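PDB 5Z7R: short-chain-enoyl-CoA hydratase from Clostridium acetobutylicum, which catalyses the reversible hydration of crotonyl-CoA and other short-chain enoyl-CoA thioesters in butanoate metabolism. Local coordinates for residues M36-S47 / V89-K98. Sequence-based numbering, arbitrary orientation.
Sequences MDYVIGEIENDS and VFRRLELLEK
I40 packs against V89 and L93 where helix segments 36-45 and 89-95 run side by side, their axes approaching to 9.8 Å and inclined by 23°. R92 stretches from CG to NE, CG anti to the backbone N (chi1 -171°), and lies as a knob among D37, I40, G41 and E44. It grips E44 side-on: R92 NE to E44 OE2 and R92 NH2 to E44 OE1 are both 3.2 Å and nearly straight, the oxygens in the guanidinium plane but approached from above the carboxylate. R92 NH1 forms a salt bridge with D37 OD1, modelled so short that its exact length is doubtful. R92 NH2 rests 3.3 Å from G41 CA, where the lack of a side chain admits the guanidinium. I40 CG1 meets L93 CD1 at 4.0 Å. L96 CD1 presses on E44 CG at 3.6 Å. Beyond the second helix, K98 NZ hydrogen-bonds D46 O (3.3 Å), tying the two exit loops together. Through L93, the buried side continues to I115 of helix 111-117, next to the probable catalytic E114. Such near-parallel helices are each followed by a parallel strand of one sheet (51-56 and 100-104), as in the crotonase fold.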
ATOM      1  N   MET A  36      -1.637 -21.133  23.873  1.00 38.72           N
ATOM      2  CA  MET A  36      -2.472 -19.987  23.490  1.00 37.27           C
ATOM      3  C   MET A  36      -3.069 -20.244  22.118  1.00 35.67           C
ATOM      4  O   MET A  36      -4.281 -20.077  21.886  1.00 35.01           O
ATOM      5  CB  MET A  36      -1.629 -18.728  23.480  1.00 38.69           C
ATOM      6  CG  MET A  36      -2.406 -17.422  23.427  1.00 41.40           C
ATOM      7  SD  MET A  36      -3.593 -17.163  24.765  1.00 40.90           S
ATOM      8  CE  MET A  36      -2.524 -17.505  26.135  1.00 43.66           C
ATOM      9  N   ASP A  37      -2.215 -20.722  21.230  1.00 34.77           N
ATOM     10  CA  ASP A  37      -2.620 -21.044  19.869  1.00 35.88           C
ATOM     11  C   ASP A  37      -3.676 -22.141  19.864  1.00 36.95           C
ATOM     12  O   ASP A  37      -4.695 -22.081  19.132  1.00 35.88           O
ATOM     13  CB  ASP A  37      -1.388 -21.462  19.063  1.00 38.00           C
ATOM     14  CG  ASP A  37      -1.663 -21.539  17.575  1.00 40.54           C
ATOM     15  OD1 ASP A  37      -2.232 -20.591  17.003  1.00 39.13           O
ATOM     16  OD2 ASP A  37      -1.339 -22.571  16.976  1.00 38.64           O
ATOM     17  N   TYR A  38      -3.468 -23.125  20.733  1.00 36.69           N
ATOM     18  CA  TYR A  38      -4.438 -24.178  20.894  1.00 36.72           C
ATOM     19  C   TYR A  38      -5.771 -23.596  21.405  1.00 38.30           C
ATOM     20  O   TYR A  38      -6.863 -23.934  20.858  1.00 36.62           O
ATOM     21  CB  TYR A  38      -3.882 -25.311  21.785  1.00 39.87           C
ATOM     22  CG  TYR A  38      -4.946 -26.303  22.198  1.00 43.74           C
ATOM     23  CD1 TYR A  38      -5.698 -26.082  23.358  1.00 44.90           C
ATOM     24  CD2 TYR A  38      -5.235 -27.437  21.422  1.00 44.87           C
ATOM     25  CE1 TYR A  38      -6.698 -26.953  23.744  1.00 48.34           C
ATOM     26  CE2 TYR A  38      -6.249 -28.317  21.802  1.00 50.24           C
ATOM     27  CZ  TYR A  38      -6.973 -28.067  22.975  1.00 53.00           C
ATOM     28  OH  TYR A  38      -7.984 -28.900  23.415  1.00 58.82           O
ATOM     29  N   VAL A  39      -5.722 -22.710  22.413  1.00 37.58           N
ATOM     30  CA  VAL A  39      -7.008 -22.240  22.968  1.00 36.28           C
ATOM     31  C   VAL A  39      -7.644 -21.326  21.959  1.00 33.19           C
ATOM     32  O   VAL A  39      -8.870 -21.368  21.790  1.00 32.92           O
ATOM     33  CB  VAL A  39      -7.011 -21.664  24.437  1.00 39.70           C
ATOM     34  CG1 VAL A  39      -5.719 -21.953  25.197  1.00 40.41           C
ATOM     35  CG2 VAL A  39      -7.383 -20.185  24.525  1.00 39.87           C
ATOM     36  N   ILE A  40      -6.828 -20.539  21.246  1.00 29.80           N
ATOM     37  CA  ILE A  40      -7.399 -19.699  20.207  1.00 30.17           C
ATOM     38  C   ILE A  40      -8.128 -20.593  19.219  1.00 29.90           C
ATOM     39  O   ILE A  40      -9.306 -20.353  18.923  1.00 33.22           O
ATOM     40  CB  ILE A  40      -6.360 -18.827  19.474  1.00 32.66           C
ATOM     41  CG1 ILE A  40      -5.776 -17.775  20.419  1.00 29.21           C
ATOM     42  CG2 ILE A  40      -7.004 -18.133  18.272  1.00 33.12           C
ATOM     43  CD1 ILE A  40      -4.362 -17.365  20.094  1.00 29.02           C
ATOM     44  N   GLY A  41      -7.470 -21.656  18.759  1.00 30.43           N
ATOM     45  CA  GLY A  41      -8.116 -22.578  17.814  1.00 32.26           C
ATOM     46  C   GLY A  41      -9.365 -23.218  18.390  1.00 34.10           C
ATOM     47  O   GLY A  41     -10.385 -23.440  17.680  1.00 34.92           O
ATOM     48  N   GLU A  42      -9.291 -23.524  19.680  1.00 33.29           N
ATOM     49  CA  GLU A  42     -10.473 -23.989  20.423  1.00 36.41           C
ATOM     50  C   GLU A  42     -11.594 -22.946  20.407  1.00 35.22           C
ATOM     51  O   GLU A  42     -12.738 -23.282  20.147  1.00 35.04           O
ATOM     52  CB  GLU A  42     -10.077 -24.331  21.869  1.00 40.53           C
ATOM     53  CG  GLU A  42     -10.871 -25.446  22.530  1.00 44.75           C
ATOM     54  CD  GLU A  42     -10.676 -26.819  21.906  1.00 44.56           C
ATOM     55  OE1 GLU A  42      -9.577 -27.106  21.380  1.00 41.00           O
ATOM     56  OE2 GLU A  42     -11.651 -27.606  21.963  1.00 47.41           O
ATOM     57  N   ILE A  43     -11.288 -21.669  20.642  1.00 35.46           N
ATOM     58  CA  ILE A  43     -12.360 -20.650  20.595  1.00 34.66           C
ATOM     59  C   ILE A  43     -12.857 -20.476  19.166  1.00 35.84           C
ATOM     60  O   ILE A  43     -14.057 -20.270  18.931  1.00 31.41           O
ATOM     61  CB  ILE A  43     -11.899 -19.316  21.178  1.00 35.65           C
ATOM     62  CG1 ILE A  43     -11.693 -19.470  22.685  1.00 34.20           C
ATOM     63  CG2 ILE A  43     -12.898 -18.191  20.859  1.00 37.37           C
ATOM     64  CD1 ILE A  43     -10.598 -18.595  23.257  1.00 32.12           C
ATOM     65  N   GLU A  44     -11.938 -20.598  18.209  1.00 39.23           N
ATOM     66  CA  GLU A  44     -12.320 -20.522  16.804  1.00 42.75           C
ATOM     67  C   GLU A  44     -13.481 -21.461  16.466  1.00 44.02           C
ATOM     68  O   GLU A  44     -14.427 -21.042  15.817  1.00 43.64           O
ATOM     69  CB  GLU A  44     -11.123 -20.790  15.887  1.00 44.76           C
ATOM     70  CG  GLU A  44     -10.185 -19.595  15.718  1.00 49.46           C
ATOM     71  CD  GLU A  44      -9.035 -19.856  14.756  1.00 53.75           C
ATOM     72  OE1 GLU A  44      -8.854 -21.025  14.333  1.00 56.79           O
ATOM     73  OE2 GLU A  44      -8.300 -18.896  14.419  1.00 51.75           O
ATOM     74  N   ASN A  45     -13.434 -22.713  16.925  1.00 49.01           N
ATOM     75  CA  ASN A  45     -14.478 -23.696  16.549  1.00 49.37           C
ATOM     76  C   ASN A  45     -15.742 -23.620  17.391  1.00 46.12           C
ATOM     77  O   ASN A  45     -16.761 -24.195  17.002  1.00 44.69           O
ATOM     78  CB  ASN A  45     -13.934 -25.130  16.564  1.00 49.31           C
ATOM     79  CG  ASN A  45     -12.618 -25.241  15.835  1.00 53.25           C
ATOM     80  OD1 ASN A  45     -12.378 -24.524  14.844  1.00 48.66           O
ATOM     81  ND2 ASN A  45     -11.732 -26.094  16.343  1.00 56.08           N
ATOM     82  N   ASP A  46     -15.692 -22.894  18.511  1.00 43.40           N
ATOM     83  CA  ASP A  46     -16.850 -22.786  19.399  1.00 41.91           C
ATOM     84  C   ASP A  46     -17.763 -21.607  19.081  1.00 42.63           C
ATOM     85  O   ASP A  46     -17.530 -20.484  19.520  1.00 41.97           O
ATOM     86  CB  ASP A  46     -16.397 -22.718  20.851  1.00 45.12           C
ATOM     87  CG  ASP A  46     -17.537 -22.989  21.837  1.00 43.56           C
ATOM     88  OD1 ASP A  46     -18.717 -22.698  21.528  1.00 43.92           O
ATOM     89  OD2 ASP A  46     -17.230 -23.489  22.927  1.00 40.14           O
ATOM     90  N   SER A  47     -18.838 -21.879  18.352  1.00 44.76           N
ATOM     91  CA  SER A  47     -19.730 -20.831  17.899  1.00 46.49           C
ATOM     92  C   SER A  47     -20.661 -20.328  19.009  1.00 48.86           C
ATOM     93  O   SER A  47     -21.346 -19.320  18.826  1.00 47.12           O
ATOM     94  CB  SER A  47     -20.506 -21.273  16.654  1.00 46.25           C
ATOM     95  OG  SER A  47     -21.054 -22.551  16.835  1.00 46.35           O
ATOM     96  N   VAL A  89       1.186 -16.458  16.455  1.00 28.37           N
ATOM     97  CA  VAL A  89       0.181 -16.685  17.482  1.00 30.49           C
ATOM     98  C   VAL A  89      -0.621 -15.397  17.733  1.00 26.81           C
ATOM     99  O   VAL A  89      -1.830 -15.388  17.710  1.00 26.06           O
ATOM    100  CB  VAL A  89       0.804 -17.157  18.818  1.00 30.58           C
ATOM    101  CG1 VAL A  89      -0.273 -17.193  19.875  1.00 32.16           C
ATOM    102  CG2 VAL A  89       1.443 -18.533  18.673  1.00 32.94           C
ATOM    103  N   PHE A  90       0.080 -14.308  17.968  1.00 27.63           N
ATOM    104  CA  PHE A  90      -0.579 -12.999  18.183  1.00 26.93           C
ATOM    105  C   PHE A  90      -1.426 -12.484  17.013  1.00 26.15           C
ATOM    106  O   PHE A  90      -2.476 -11.896  17.218  1.00 28.07           O
ATOM    107  CB  PHE A  90       0.496 -12.000  18.524  1.00 26.30           C
ATOM    108  CG  PHE A  90       1.081 -12.208  19.876  1.00 26.42           C
ATOM    109  CD1 PHE A  90       0.824 -13.384  20.595  1.00 27.47           C
ATOM    110  CD2 PHE A  90       1.866 -11.227  20.453  1.00 26.80           C
ATOM    111  CE1 PHE A  90       1.375 -13.580  21.837  1.00 26.73           C
ATOM    112  CE2 PHE A  90       2.415 -11.419  21.706  1.00 29.06           C
ATOM    113  CZ  PHE A  90       2.179 -12.598  22.394  1.00 28.16           C
ATOM    114  N   ARG A  91      -0.977 -12.731  15.785  1.00 27.69           N
ATOM    115  CA  ARG A  91      -1.731 -12.344  14.597  1.00 27.69           C
ATOM    116  C   ARG A  91      -3.013 -13.126  14.492  1.00 29.34           C
ATOM    117  O   ARG A  91      -4.025 -12.600  13.998  1.00 31.40           O
ATOM    118  CB  ARG A  91      -0.901 -12.574  13.334  1.00 28.43           C
ATOM    119  CG  ARG A  91      -1.613 -12.217  12.057  1.00 26.93           C
ATOM    120  CD  ARG A  91      -1.971 -10.731  12.076  1.00 27.00           C
ATOM    121  NE  ARG A  91      -2.283 -10.268  10.734  1.00 25.56           N
ATOM    122  CZ  ARG A  91      -3.210  -9.361  10.423  1.00 25.47           C
ATOM    123  NH1 ARG A  91      -3.403  -9.051   9.138  1.00 25.45           N
ATOM    124  NH2 ARG A  91      -3.923  -8.749  11.355  1.00 23.42           N
ATOM    125  N   ARG A  92      -2.990 -14.379  14.956  1.00 30.38           N
ATOM    126  CA  ARG A  92      -4.185 -15.224  14.896  1.00 30.54           C
ATOM    127  C   ARG A  92      -5.248 -14.698  15.858  1.00 28.37           C
ATOM    128  O   ARG A  92      -6.453 -14.714  15.548  1.00 29.34           O
ATOM    129  CB  ARG A  92      -3.843 -16.666  15.257  1.00 33.29           C
ATOM    130  CG  ARG A  92      -4.987 -17.661  15.021  1.00 34.80           C
ATOM    131  CD  ARG A  92      -4.487 -19.057  15.339  1.00 35.50           C
ATOM    132  NE  ARG A  92      -5.470 -20.127  15.143  1.00 38.06           N
ATOM    133  CZ  ARG A  92      -5.177 -21.410  15.334  1.00 35.07           C
ATOM    134  NH1 ARG A  92      -3.956 -21.752  15.729  1.00 32.42           N
ATOM    135  NH2 ARG A  92      -6.097 -22.339  15.163  1.00 36.41           N
ATOM    136  N   LEU A  93      -4.778 -14.238  17.012  1.00 25.06           N
ATOM    137  CA  LEU A  93      -5.621 -13.591  17.993  1.00 26.75           C
ATOM    138  C   LEU A  93      -6.239 -12.288  17.435  1.00 27.57           C
ATOM    139  O   LEU A  93      -7.462 -12.037  17.588  1.00 29.66           O
ATOM    140  CB  LEU A  93      -4.809 -13.289  19.249  1.00 27.04           C
ATOM    141  CG  LEU A  93      -5.610 -12.803  20.453  1.00 27.13           C
ATOM    142  CD1 LEU A  93      -6.449 -13.931  21.047  1.00 27.51           C
ATOM    143  CD2 LEU A  93      -4.696 -12.272  21.534  1.00 27.36           C
ATOM    144  N   GLU A  94      -5.406 -11.493  16.759  1.00 25.65           N
ATOM    145  CA  GLU A  94      -5.850 -10.200  16.198  1.00 24.21           C
ATOM    146  C   GLU A  94      -6.935 -10.421  15.186  1.00 24.35           C
ATOM    147  O   GLU A  94      -7.916  -9.673  15.155  1.00 24.64           O
ATOM    148  CB  GLU A  94      -4.650  -9.486  15.571  1.00 23.89           C
ATOM    149  CG  GLU A  94      -4.901  -8.128  14.961  1.00 22.65           C
ATOM    150  CD  GLU A  94      -3.606  -7.483  14.665  1.00 22.23           C
ATOM    151  OE1 GLU A  94      -3.259  -6.557  15.402  1.00 23.04           O
ATOM    152  OE2 GLU A  94      -2.862  -7.975  13.769  1.00 22.58           O
ATOM    153  N   LEU A  95      -6.812 -11.490  14.391  1.00 27.32           N
ATOM    154  CA  LEU A  95      -7.768 -11.740  13.295  1.00 28.15           C
ATOM    155  C   LEU A  95      -8.950 -12.575  13.721  1.00 30.79           C
ATOM    156  O   LEU A  95      -9.954 -12.668  12.980  1.00 29.63           O
ATOM    157  CB  LEU A  95      -7.056 -12.455  12.125  1.00 30.93           C
ATOM    158  CG  LEU A  95      -6.074 -11.571  11.362  1.00 31.55           C
ATOM    159  CD1 LEU A  95      -5.165 -12.378  10.444  1.00 32.40           C
ATOM    160  CD2 LEU A  95      -6.862 -10.515  10.566  1.00 33.18           C
ATOM    161  N   LEU A  96      -8.822 -13.230  14.880  1.00 31.59           N
ATOM    162  CA  LEU A  96      -9.891 -14.084  15.410  1.00 32.65           C
ATOM    163  C   LEU A  96     -11.249 -13.461  15.185  1.00 30.27           C
ATOM    164  O   LEU A  96     -11.496 -12.326  15.582  1.00 28.89           O
ATOM    165  CB  LEU A  96      -9.671 -14.300  16.917  1.00 35.06           C
ATOM    166  CG  LEU A  96     -10.772 -15.019  17.699  1.00 36.49           C
ATOM    167  CD1 LEU A  96     -11.137 -16.317  16.999  1.00 40.08           C
ATOM    168  CD2 LEU A  96     -10.313 -15.280  19.126  1.00 35.73           C
ATOM    169  N   GLU A  97     -12.157 -14.209  14.595  1.00 30.93           N
ATOM    170  CA  GLU A  97     -13.451 -13.662  14.237  1.00 32.92           C
ATOM    171  C   GLU A  97     -14.458 -13.435  15.383  1.00 30.59           C
ATOM    172  O   GLU A  97     -15.585 -13.108  15.141  1.00 32.50           O
ATOM    173  CB  GLU A  97     -14.059 -14.520  13.123  1.00 39.94           C
ATOM    174  CG  GLU A  97     -13.172 -14.562  11.873  1.00 44.60           C
ATOM    175  CD  GLU A  97     -13.958 -14.466  10.571  1.00 48.01           C
ATOM    176  OE1 GLU A  97     -13.766 -13.454   9.814  1.00 42.27           O
ATOM    177  OE2 GLU A  97     -14.754 -15.415  10.320  1.00 47.47           O
ATOM    178  N   LYS A  98     -14.049 -13.561  16.626  1.00 31.79           N
ATOM    179  CA  LYS A  98     -14.792 -12.953  17.730  1.00 34.12           C
ATOM    180  C   LYS A  98     -13.941 -11.825  18.327  1.00 31.69           C
ATOM    181  O   LYS A  98     -12.732 -11.924  18.357  1.00 34.12           O
ATOM    182  CB  LYS A  98     -15.161 -13.954  18.848  1.00 38.18           C
ATOM    183  CG  LYS A  98     -14.903 -15.442  18.605  1.00 41.53           C
ATOM    184  CD  LYS A  98     -15.889 -16.102  17.661  1.00 43.40           C
ATOM    185  CE  LYS A  98     -15.646 -17.609  17.593  1.00 44.38           C
ATOM    186  NZ  LYS A  98     -16.837 -18.374  17.115  1.00 45.93           N
TER